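Local structure of triacylglycerol lipase (Yarrowia lipolytica, 3O0D) at residues S4-H9 and M264-S269; K20-A25 and Q291-E296; F50-L55 and V74-K79; S69-V74 and Y82-G87. The protein probably hydrolyses the ester bonds of triacylglycerols as a secreted, glycosylated lipase of the alpha/beta-hydrolase family. All blocks are in the same frame, centred on the assembly; numbering follows the deposited sequence.

Interaction 1: residues S4-H9 and M264-S269; sequences STETSH and MCQGQS
Met264 O is gripped by two hydrogen bonds and one weaker contact: Ser8 N donates to it at 2.9 Å with a bent N-H...O angle of 140°, a water that also meets Ser8 OG donates a second bond, and Thr7 CA-H approaches to 3.1 Å. Met264 N returns a straighter bond to Ser8 O at 2.8 Å, which completes the antiparallel hydrogen-bonded pair. Thr7 faces Cys265 in the adjoining non-hydrogen-bonded pair, its CG2 4.2 Å from the SG that is tied to Cys273 by a disulfide. Beyond the two paired positions, Gln266 N still reaches Glu6 O at 3.0 Å, almost linearly but from above the carbonyl plane, and Asn270 ND2 gives that oxygen a second bond. The Gln266 and Glu6 side chains cross obliquely, CG against CB at 3.7 Å. A water links Glu6 OE1 to Gln266 NE2, while the Gln266 amide is further fixed by Val213 N and Asp212 OD1. Ser4 OG, anti to its backbone N, accepts from Glu6 N in an ST turn and lies 3.3 Å from Gln266 CB. Pairing of strand 3-8 with strand 262-265 thus rests mainly on backbone polarity, with the glutamine and glutamate joined through solvent.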
# COMPACT_ATOMS: atom_id res chain seq x y z
N SER A 4 -5.84 -5.34 -19.91
CA SER A 4 -5.30 -4.48 -20.93
C SER A 4 -3.87 -4.91 -21.10
O SER A 4 -3.33 -5.57 -20.19
CB SER A 4 -5.30 -3.06 -20.35
OG SER A 4 -4.89 -2.09 -21.28
N THR A 5 -3.26 -4.49 -22.23
CA THR A 5 -1.78 -4.50 -22.31
C THR A 5 -1.20 -3.10 -22.56
O THR A 5 -0.04 -3.01 -22.97
CB THR A 5 -1.27 -5.41 -23.38
OG1 THR A 5 -1.71 -4.96 -24.68
CG2 THR A 5 -1.86 -6.86 -23.11
N GLU A 6 -1.99 -2.09 -22.24
CA GLU A 6 -1.54 -0.71 -22.47
C GLU A 6 -0.73 -0.23 -21.30
O GLU A 6 -1.07 -0.45 -20.11
CB GLU A 6 -2.70 0.27 -22.68
CG GLU A 6 -3.56 -0.10 -23.87
CD GLU A 6 -4.62 0.99 -24.20
OE1 GLU A 6 -5.13 1.71 -23.29
OE2 GLU A 6 -4.97 1.11 -25.39
N THR A 7 0.42 0.42 -21.62
CA THR A 7 1.23 1.01 -20.51
C THR A 7 1.74 2.34 -21.01
O THR A 7 1.68 2.58 -22.22
CB THR A 7 2.47 0.15 -20.05
OG1 THR A 7 3.43 -0.00 -21.14
CG2 THR A 7 1.94 -1.26 -19.60
N SER A 8 2.22 3.19 -20.11
CA SER A 8 2.70 4.53 -20.47
C SER A 8 3.92 4.85 -19.58
O SER A 8 4.02 4.43 -18.43
CB SER A 8 1.58 5.58 -20.08
OG SER A 8 0.49 5.44 -20.99
N HIS A 9 4.83 5.61 -20.14
CA HIS A 9 5.97 6.10 -19.39
C HIS A 9 5.67 7.23 -18.43
O HIS A 9 4.57 7.79 -18.49
CB HIS A 9 7.13 6.53 -20.40
CG HIS A 9 7.79 5.38 -21.05
ND1 HIS A 9 8.63 4.54 -20.35
CD2 HIS A 9 7.68 4.85 -22.31
CE1 HIS A 9 9.09 3.60 -21.18
NE2 HIS A 9 8.50 3.75 -22.35
N MET A 264 3.08 3.18 -16.14
CA MET A 264 1.72 3.16 -15.58
C MET A 264 0.92 2.16 -16.41
O MET A 264 0.97 2.18 -17.65
CB MET A 264 1.12 4.58 -15.83
CG MET A 264 1.93 5.77 -15.27
SD MET A 264 2.17 5.63 -13.52
CE MET A 264 0.48 5.99 -12.85
N CYS A 265 0.24 1.22 -15.74
CA CYS A 265 -0.42 0.10 -16.45
C CYS A 265 -1.90 0.38 -16.46
O CYS A 265 -2.39 0.71 -15.41
CB CYS A 265 -0.21 -1.17 -15.58
SG CYS A 265 1.61 -1.46 -15.39
N GLN A 266 -2.53 0.20 -17.61
CA GLN A 266 -4.07 0.17 -17.65
C GLN A 266 -4.57 -1.13 -17.06
O GLN A 266 -3.91 -2.18 -17.06
CB GLN A 266 -4.61 0.34 -19.00
CG GLN A 266 -4.24 1.72 -19.63
CD GLN A 266 -5.02 2.85 -19.14
OE1 GLN A 266 -5.57 2.83 -18.05
NE2 GLN A 266 -5.05 3.94 -19.93
N GLY A 267 -5.78 -1.04 -16.54
CA GLY A 267 -6.55 -2.25 -16.18
C GLY A 267 -6.38 -2.88 -14.84
O GLY A 267 -5.46 -2.60 -14.05
N GLN A 268 -7.21 -3.90 -14.59
CA GLN A 268 -7.10 -4.54 -13.32
C GLN A 268 -6.14 -5.75 -13.39
O GLN A 268 -5.78 -6.32 -12.35
CB GLN A 268 -8.53 -4.98 -12.79
CG GLN A 268 -9.40 -3.74 -12.43
CD GLN A 268 -10.86 -4.09 -12.21
OE1 GLN A 268 -11.59 -3.41 -11.41
NE2 GLN A 268 -11.31 -5.10 -12.93
N SER A 269 -5.83 -6.18 -14.61
CA SER A 269 -4.78 -7.19 -14.84
C SER A 269 -4.12 -6.88 -16.16
O SER A 269 -4.81 -6.61 -17.17
CB SER A 269 -5.38 -8.63 -14.76
OG SER A 269 -4.50 -9.64 -15.26
O HOH W 1 -3.77 3.97 -22.67
O HOH W 2 -1.07 3.34 -19.54

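Interaction 2: residues K20-A25 and Q291-E296; sequences KYARLA and QYFVTE
The carboxylate of Glu296 meets the helix 12-27 at a carbonyl, OE2 lying 2.7 Å from Ala22 O; two oxygens this close suggest that the buried acid is probably protonated. Its other oxygen, OE1, sits 3.9 Å from Ala25 CB. The methyl of Ala22 fills the middle of the contact, with CB 3.2 Å from Tyr292 O and 3.9 Å from Phe293 CD1. Farther along, Val294 CG2 lies 4.0 Å from Ala22 O, and Val294 CG1 is 3.7 Å from Arg23 NH1, whose hydrogen bond goes to Gln46 OE1. An alanine in place of Glu296 would remove the carboxylate and would probably weaken the hold of this part of the chain on the Ala22-Ala25 turn. In this alpha/beta-hydrolase the loop follows helix 285-290, which bears His289, the probable histidine of the catalytic triad. Tyr292 turns its ring away from the helix and hydrogen-bonds through OH to Asp230 OD2, the likely acid of that triad. Backbone and side-chain torsions place these groups: Phe293, at phi 71° and psi -58°, centres a classic gamma turn closed by a weak Val294 N to Tyr292 O bond, while the Glu296 chain folds at chi2 (-69°), which brings its acid back to the helix. Phe293 also meets the ring of Tyr15 edge-to-face.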
# COMPACT_ATOMS: atom_id res chain seq x y z
N LYS A 20 9.80 8.46 -3.17
CA LYS A 20 9.49 8.99 -1.85
C LYS A 20 8.65 8.06 -0.95
O LYS A 20 9.08 7.82 0.24
CB LYS A 20 8.79 10.37 -1.98
CG LYS A 20 8.26 10.83 -0.62
CD LYS A 20 7.58 12.23 -0.87
CE LYS A 20 6.79 12.61 0.37
NZ LYS A 20 6.15 13.97 0.19
N TYR A 21 7.58 7.53 -1.54
CA TYR A 21 6.64 6.66 -0.75
C TYR A 21 7.38 5.31 -0.54
O TYR A 21 7.29 4.68 0.58
CB TYR A 21 5.20 6.55 -1.32
CG TYR A 21 4.58 7.92 -1.11
CD1 TYR A 21 4.09 8.29 0.15
CD2 TYR A 21 4.62 8.85 -2.13
CE1 TYR A 21 3.65 9.53 0.40
CE2 TYR A 21 4.15 10.15 -1.86
CZ TYR A 21 3.69 10.45 -0.61
OH TYR A 21 3.24 11.72 -0.34
N ALA A 22 8.19 4.89 -1.48
CA ALA A 22 8.93 3.69 -1.17
C ALA A 22 9.83 3.85 0.04
O ALA A 22 10.01 2.93 0.84
CB ALA A 22 9.80 3.21 -2.43
N ARG A 23 10.47 5.01 0.16
CA ARG A 23 11.29 5.25 1.30
C ARG A 23 10.48 5.31 2.62
O ARG A 23 10.88 4.78 3.57
CB ARG A 23 12.09 6.54 1.21
CG ARG A 23 13.05 6.67 0.05
CD ARG A 23 13.94 7.88 0.29
NE ARG A 23 14.69 8.30 -0.86
CZ ARG A 23 15.80 7.75 -1.28
NH1 ARG A 23 16.35 6.75 -0.65
NH2 ARG A 23 16.38 8.25 -2.33
N LEU A 24 9.36 6.00 2.61
CA LEU A 24 8.55 6.10 3.82
C LEU A 24 8.11 4.68 4.25
O LEU A 24 8.06 4.39 5.48
CB LEU A 24 7.31 6.97 3.61
CG LEU A 24 7.78 8.44 3.58
CD1 LEU A 24 6.58 9.27 2.97
CD2 LEU A 24 8.28 9.11 4.94
N ALA A 25 7.68 3.90 3.27
CA ALA A 25 7.29 2.46 3.60
C ALA A 25 8.42 1.72 4.19
O ALA A 25 8.21 0.91 5.14
CB ALA A 25 6.84 1.78 2.34
N GLN A 291 12.40 -5.38 -3.76
CA GLN A 291 13.01 -4.46 -4.71
C GLN A 291 12.07 -3.41 -5.29
O GLN A 291 11.60 -3.58 -6.35
CB GLN A 291 13.73 -5.24 -5.85
CG GLN A 291 14.81 -6.14 -5.34
CD GLN A 291 15.30 -7.15 -6.36
OE1 GLN A 291 14.54 -7.85 -6.94
NE2 GLN A 291 16.59 -7.26 -6.49
N TYR A 292 11.85 -2.35 -4.52
CA TYR A 292 10.91 -1.29 -4.82
C TYR A 292 11.60 0.09 -4.70
O TYR A 292 11.38 0.76 -3.79
CB TYR A 292 9.68 -1.37 -3.90
CG TYR A 292 8.67 -2.41 -4.34
CD1 TYR A 292 8.75 -3.72 -3.89
CD2 TYR A 292 7.70 -2.11 -5.22
CE1 TYR A 292 7.89 -4.66 -4.31
CE2 TYR A 292 6.83 -3.04 -5.65
CZ TYR A 292 6.91 -4.35 -5.23
OH TYR A 292 6.01 -5.25 -5.74
N PHE A 293 12.40 0.43 -5.70
CA PHE A 293 13.25 1.65 -5.71
C PHE A 293 14.42 1.55 -4.72
O PHE A 293 15.55 1.64 -5.10
CB PHE A 293 12.45 2.96 -5.47
CG PHE A 293 11.43 3.26 -6.53
CD1 PHE A 293 10.13 2.93 -6.34
CD2 PHE A 293 11.75 3.93 -7.67
CE1 PHE A 293 9.23 3.14 -7.25
CE2 PHE A 293 10.79 4.15 -8.59
CZ PHE A 293 9.52 3.75 -8.35
N VAL A 294 14.06 1.34 -3.46
CA VAL A 294 14.98 0.99 -2.41
C VAL A 294 14.66 -0.44 -1.90
O VAL A 294 13.65 -0.92 -2.22
CB VAL A 294 14.91 1.94 -1.22
CG1 VAL A 294 15.17 3.33 -1.63
CG2 VAL A 294 13.56 1.90 -0.64
N THR A 295 15.57 -1.04 -1.15
CA THR A 295 15.28 -2.38 -0.59
C THR A 295 14.29 -2.26 0.55
O THR A 295 14.53 -1.49 1.47
CB THR A 295 16.60 -3.02 -0.08
OG1 THR A 295 17.43 -3.20 -1.25
CG2 THR A 295 16.22 -4.39 0.48
N GLU A 296 13.18 -2.98 0.49
CA GLU A 296 12.15 -2.88 1.53
C GLU A 296 12.39 -4.05 2.49
O GLU A 296 13.06 -4.98 2.08
CB GLU A 296 10.78 -3.05 0.93
CG GLU A 296 10.33 -2.00 -0.11
CD GLU A 296 10.09 -0.59 0.61
OE1 GLU A 296 9.93 -0.53 1.83
OE2 GLU A 296 10.01 0.43 -0.10

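Interaction 3: residues F50-L55 and V74-K79; sequences FPNVEL and VDHASK
Three backbone hydrogen bonds join the strand ends. Glu54 and Val74 exchange a reciprocal N-H...O pair, both bonds 2.9 Å between Glu54 N and Val74 O and between Val74 N and Glu54 O, and His76 N reaches Asn52 O at 2.9 Å, just past the strand. One hydrogen bond crosses between side chains, His76 NE2 to Glu54 OE2, 2.8 Å and nearly straight at 172°; the acceptor lies in the imidazole plane, but the donor stands above the carboxylate plane. Tyr154 OH bonds ND1 at the other side of the ring. The Asp75 carboxylate is well used too, OD1 accepting from Ser78 N at 2.9 Å in an Asx motif and OD2 bonding Tyr82 OH. An alanine in place of His76 would remove the imidazole and would probably leave the strand ends less firmly joined near Glu54. In the packing, Val74 CG1 covers one His76 ring face, and Asn52, with positive phi, crosses His76, OD1 3.5 Å from CB. On the face of Val53 and Asp75 a methyl meets a carboxylate: Val53 CG2 lies 3.3 Å from Asp75 CG. A type II turn from Phe50 to Val53 leads into the outermost strand 53-60, which forms with strand 68-75 an antiparallel beta hairpin.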
# COMPACT_ATOMS: atom_id res chain seq x y z
N PHE A 50 14.22 13.19 4.88
CA PHE A 50 12.96 13.83 5.25
C PHE A 50 13.12 14.98 6.26
O PHE A 50 12.72 14.87 7.47
CB PHE A 50 12.05 12.75 5.86
CG PHE A 50 11.53 11.86 4.81
CD1 PHE A 50 10.55 12.28 3.96
CD2 PHE A 50 12.24 10.65 4.54
CE1 PHE A 50 10.07 11.46 2.89
CE2 PHE A 50 11.87 9.84 3.44
CZ PHE A 50 10.79 10.22 2.62
N PRO A 51 13.64 16.12 5.82
CA PRO A 51 13.82 17.26 6.74
C PRO A 51 12.40 17.76 7.13
O PRO A 51 11.44 17.77 6.34
CB PRO A 51 14.53 18.36 5.88
CG PRO A 51 14.18 17.93 4.40
CD PRO A 51 14.09 16.38 4.41
N ASN A 52 12.35 18.29 8.33
CA ASN A 52 11.10 18.86 8.89
C ASN A 52 10.00 17.89 9.09
O ASN A 52 8.81 18.23 9.07
CB ASN A 52 10.64 20.05 8.03
CG ASN A 52 10.22 21.22 8.88
OD1 ASN A 52 9.96 21.14 10.09
ND2 ASN A 52 10.09 22.45 8.18
N VAL A 53 10.39 16.60 9.33
CA VAL A 53 9.39 15.59 9.63
C VAL A 53 9.56 15.27 11.09
O VAL A 53 10.67 15.20 11.61
CB VAL A 53 9.61 14.33 8.79
CG1 VAL A 53 8.79 13.09 9.34
CG2 VAL A 53 9.20 14.58 7.29
N GLU A 54 8.41 15.12 11.75
CA GLU A 54 8.42 14.65 13.20
C GLU A 54 7.58 13.42 13.35
O GLU A 54 6.43 13.32 12.86
CB GLU A 54 8.01 15.77 14.13
CG GLU A 54 6.67 16.22 13.90
CD GLU A 54 6.21 17.26 14.98
OE1 GLU A 54 6.65 17.19 16.15
OE2 GLU A 54 5.41 18.15 14.65
N LEU A 55 8.20 12.43 14.02
CA LEU A 55 7.54 11.21 14.39
C LEU A 55 6.48 11.60 15.49
O LEU A 55 6.85 12.30 16.48
CB LEU A 55 8.55 10.24 14.91
CG LEU A 55 7.91 8.93 15.44
CD1 LEU A 55 7.25 8.04 14.30
CD2 LEU A 55 8.94 8.14 16.21
N VAL A 74 4.39 13.68 10.83
CA VAL A 74 3.90 14.94 10.20
C VAL A 74 5.12 15.55 9.47
O VAL A 74 6.17 15.75 10.08
CB VAL A 74 3.42 15.90 11.26
CG1 VAL A 74 2.97 17.23 10.54
CG2 VAL A 74 2.19 15.28 11.97
N ASP A 75 4.93 15.88 8.19
CA ASP A 75 6.05 16.44 7.36
C ASP A 75 5.55 17.92 7.14
O ASP A 75 4.60 18.19 6.39
CB ASP A 75 6.08 15.72 6.07
CG ASP A 75 7.25 16.18 5.17
OD1 ASP A 75 7.61 17.37 5.28
OD2 ASP A 75 7.77 15.36 4.38
N HIS A 76 6.22 18.79 7.87
CA HIS A 76 5.96 20.24 7.81
C HIS A 76 6.57 20.81 6.55
O HIS A 76 6.26 21.99 6.22
CB HIS A 76 6.63 20.86 9.03
CG HIS A 76 6.01 20.41 10.32
ND1 HIS A 76 4.72 20.75 10.68
CD2 HIS A 76 6.47 19.61 11.30
CE1 HIS A 76 4.41 20.18 11.84
NE2 HIS A 76 5.47 19.51 12.25
N ALA A 77 7.46 20.09 5.86
CA ALA A 77 8.00 20.66 4.57
C ALA A 77 7.02 20.40 3.48
O ALA A 77 6.75 21.26 2.63
CB ALA A 77 9.36 20.08 4.22
N SER A 78 6.44 19.22 3.42
CA SER A 78 5.50 18.91 2.36
C SER A 78 4.04 19.19 2.77
O SER A 78 3.15 19.11 1.88
CB SER A 78 5.64 17.41 1.91
OG SER A 78 5.20 16.62 3.01
N LYS A 79 3.85 19.56 4.03
CA LYS A 79 2.47 19.76 4.61
C LYS A 79 1.59 18.54 4.47
O LYS A 79 0.49 18.55 3.85
CB LYS A 79 1.79 20.98 3.90
CG LYS A 79 2.33 22.36 4.38
CD LYS A 79 3.74 22.49 3.98
CE LYS A 79 4.47 23.89 4.28
NZ LYS A 79 5.75 23.96 3.47

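Interaction 4: residues S69-V74 and Y82-G87; sequences SGYLAV and YLVIRG
Tyr71 and Val84 make the tight centre of this contact. Tyr71 takes the crowded first torsion (chi1 60°), with CG between backbone N and carbonyl carbon, which lays its ring beside Val84 so that Val84 CB stands over one face, 3.8 Å from the ring centroid, in a CH-pi contact. Val84 CG2 is 3.4 Å from both CZ and OH of Tyr71, and the hydroxyl is spoken for by Leu24 O of helix 12-27. Next to it Gly70 is just as confined: its CA is 3.1 Å from Val84 O, and a CB here would clash with that oxygen, so a side chain is sterically barred. Packing is slacker at the Tyr82 end, where Ala73 CB lies 4.4 Å from Tyr82 CD2. The Arg86 end is the one partly open to solvent: its CG still lies 3.2 Å from Ser69 O, but its NE bonds Gly87 O rather than the neighbouring strand, while Ser69 OG pairs with Thr88 OG1. Six backbone bonds span the whole length, the shortest being Tyr82 N to Ala73 O at 2.7 Å. With the strands 174° apart in direction, this hairpin of the central sheet is held by regular amide pairing and by one aromatic side chain set flat against a branched aliphatic one.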
# COMPACT_ATOMS: atom_id res chain seq x y z
N SER A 69 2.36 -3.08 12.31
CA SER A 69 3.20 -2.19 13.06
C SER A 69 3.38 -0.98 12.07
O SER A 69 3.01 -1.09 10.91
CB SER A 69 4.57 -2.75 13.30
OG SER A 69 4.47 -3.93 14.19
N GLY A 70 3.94 0.08 12.60
CA GLY A 70 4.07 1.27 11.64
C GLY A 70 4.13 2.51 12.47
O GLY A 70 4.50 2.55 13.65
N TYR A 71 3.93 3.66 11.76
CA TYR A 71 4.12 4.92 12.52
C TYR A 71 3.27 6.02 11.86
O TYR A 71 2.75 5.89 10.74
CB TYR A 71 5.60 5.41 12.53
CG TYR A 71 6.16 5.68 11.09
CD1 TYR A 71 6.11 6.99 10.52
CD2 TYR A 71 6.81 4.69 10.39
CE1 TYR A 71 6.62 7.23 9.24
CE2 TYR A 71 7.35 4.93 9.08
CZ TYR A 71 7.26 6.21 8.57
OH TYR A 71 7.80 6.45 7.32
N LEU A 72 3.08 7.06 12.65
CA LEU A 72 2.35 8.22 12.23
C LEU A 72 3.36 9.32 12.31
O LEU A 72 4.01 9.57 13.35
CB LEU A 72 1.18 8.45 13.23
CG LEU A 72 0.28 9.67 13.03
CD1 LEU A 72 -0.38 9.77 11.67
CD2 LEU A 72 -0.76 9.67 14.21
N ALA A 73 3.48 10.14 11.21
CA ALA A 73 4.42 11.27 11.29
C ALA A 73 3.80 12.49 10.58
O ALA A 73 2.83 12.33 9.84
CB ALA A 73 5.72 10.90 10.54
N VAL A 74 4.39 13.68 10.83
CA VAL A 74 3.90 14.94 10.20
C VAL A 74 5.12 15.55 9.47
O VAL A 74 6.17 15.75 10.08
CB VAL A 74 3.42 15.90 11.26
CG1 VAL A 74 2.97 17.23 10.54
CG2 VAL A 74 2.19 15.28 11.97
N TYR A 82 1.67 11.53 7.49
CA TYR A 82 1.95 10.17 6.93
C TYR A 82 1.48 9.08 7.89
O TYR A 82 1.80 9.20 9.04
CB TYR A 82 3.44 10.00 6.84
CG TYR A 82 4.16 10.93 5.90
CD1 TYR A 82 3.58 11.30 4.71
CD2 TYR A 82 5.42 11.33 6.21
CE1 TYR A 82 4.29 12.19 3.82
CE2 TYR A 82 6.15 12.26 5.34
CZ TYR A 82 5.53 12.60 4.16
OH TYR A 82 6.15 13.46 3.28
N LEU A 83 0.69 8.14 7.39
CA LEU A 83 0.44 6.91 8.15
C LEU A 83 1.14 5.77 7.31
O LEU A 83 0.84 5.60 6.16
CB LEU A 83 -1.05 6.65 8.18
CG LEU A 83 -1.37 5.27 8.86
CD1 LEU A 83 -0.79 5.19 10.26
CD2 LEU A 83 -2.91 5.17 8.90
N VAL A 84 2.05 5.05 8.00
CA VAL A 84 2.84 4.05 7.27
C VAL A 84 2.63 2.76 8.05
O VAL A 84 2.71 2.75 9.28
CB VAL A 84 4.29 4.41 7.37
CG1 VAL A 84 5.22 3.25 6.81
CG2 VAL A 84 4.58 5.73 6.51
N ILE A 85 2.34 1.72 7.26
CA ILE A 85 1.95 0.43 7.91
C ILE A 85 2.78 -0.70 7.28
O ILE A 85 3.14 -0.67 6.11
CB ILE A 85 0.54 0.12 7.64
CG1 ILE A 85 -0.41 1.38 7.88
CG2 ILE A 85 0.07 -0.99 8.69
CD1 ILE A 85 -1.81 1.23 7.20
N ARG A 86 3.05 -1.74 8.10
CA ARG A 86 3.73 -2.92 7.61
C ARG A 86 3.05 -4.08 8.34
O ARG A 86 2.32 -3.87 9.28
CB ARG A 86 5.25 -2.87 7.98
CG ARG A 86 5.54 -2.46 9.46
CD ARG A 86 6.75 -2.99 10.17
NE ARG A 86 7.07 -4.38 10.02
CZ ARG A 86 8.06 -4.96 10.69
NH1 ARG A 86 8.79 -4.26 11.56
NH2 ARG A 86 8.32 -6.24 10.48
N GLY A 87 3.26 -5.28 7.87
CA GLY A 87 2.95 -6.50 8.71
C GLY A 87 3.92 -6.65 9.82
O GLY A 87 5.15 -6.48 9.66

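How the interactions relate
Interactions 3 and 4 share Val74 and run on opposite edges of strand 68-75, with centres about 14 Å apart; Leu55 CD1 packs 3.6 Å from Tyr71 CB between them. Interaction 2 lies about 14 Å from interaction 4 and about 18 Å from interaction 3, centre to centre, and its helix 12-27 touches both: Leu24 CD2 meets Phe50 CZ at 3.6 Å and Leu24 CD1 meets Tyr82 CZ at 3.7 Å. Interaction 1 belongs to the far end of the same sheet, its centre about 29 Å from interaction 4 and 33 Å from interaction 3. The probable active site is nearest interactions 2 and 4: Ala25 and Ile85 both touch the presumed nucleophile elbow around Ser162.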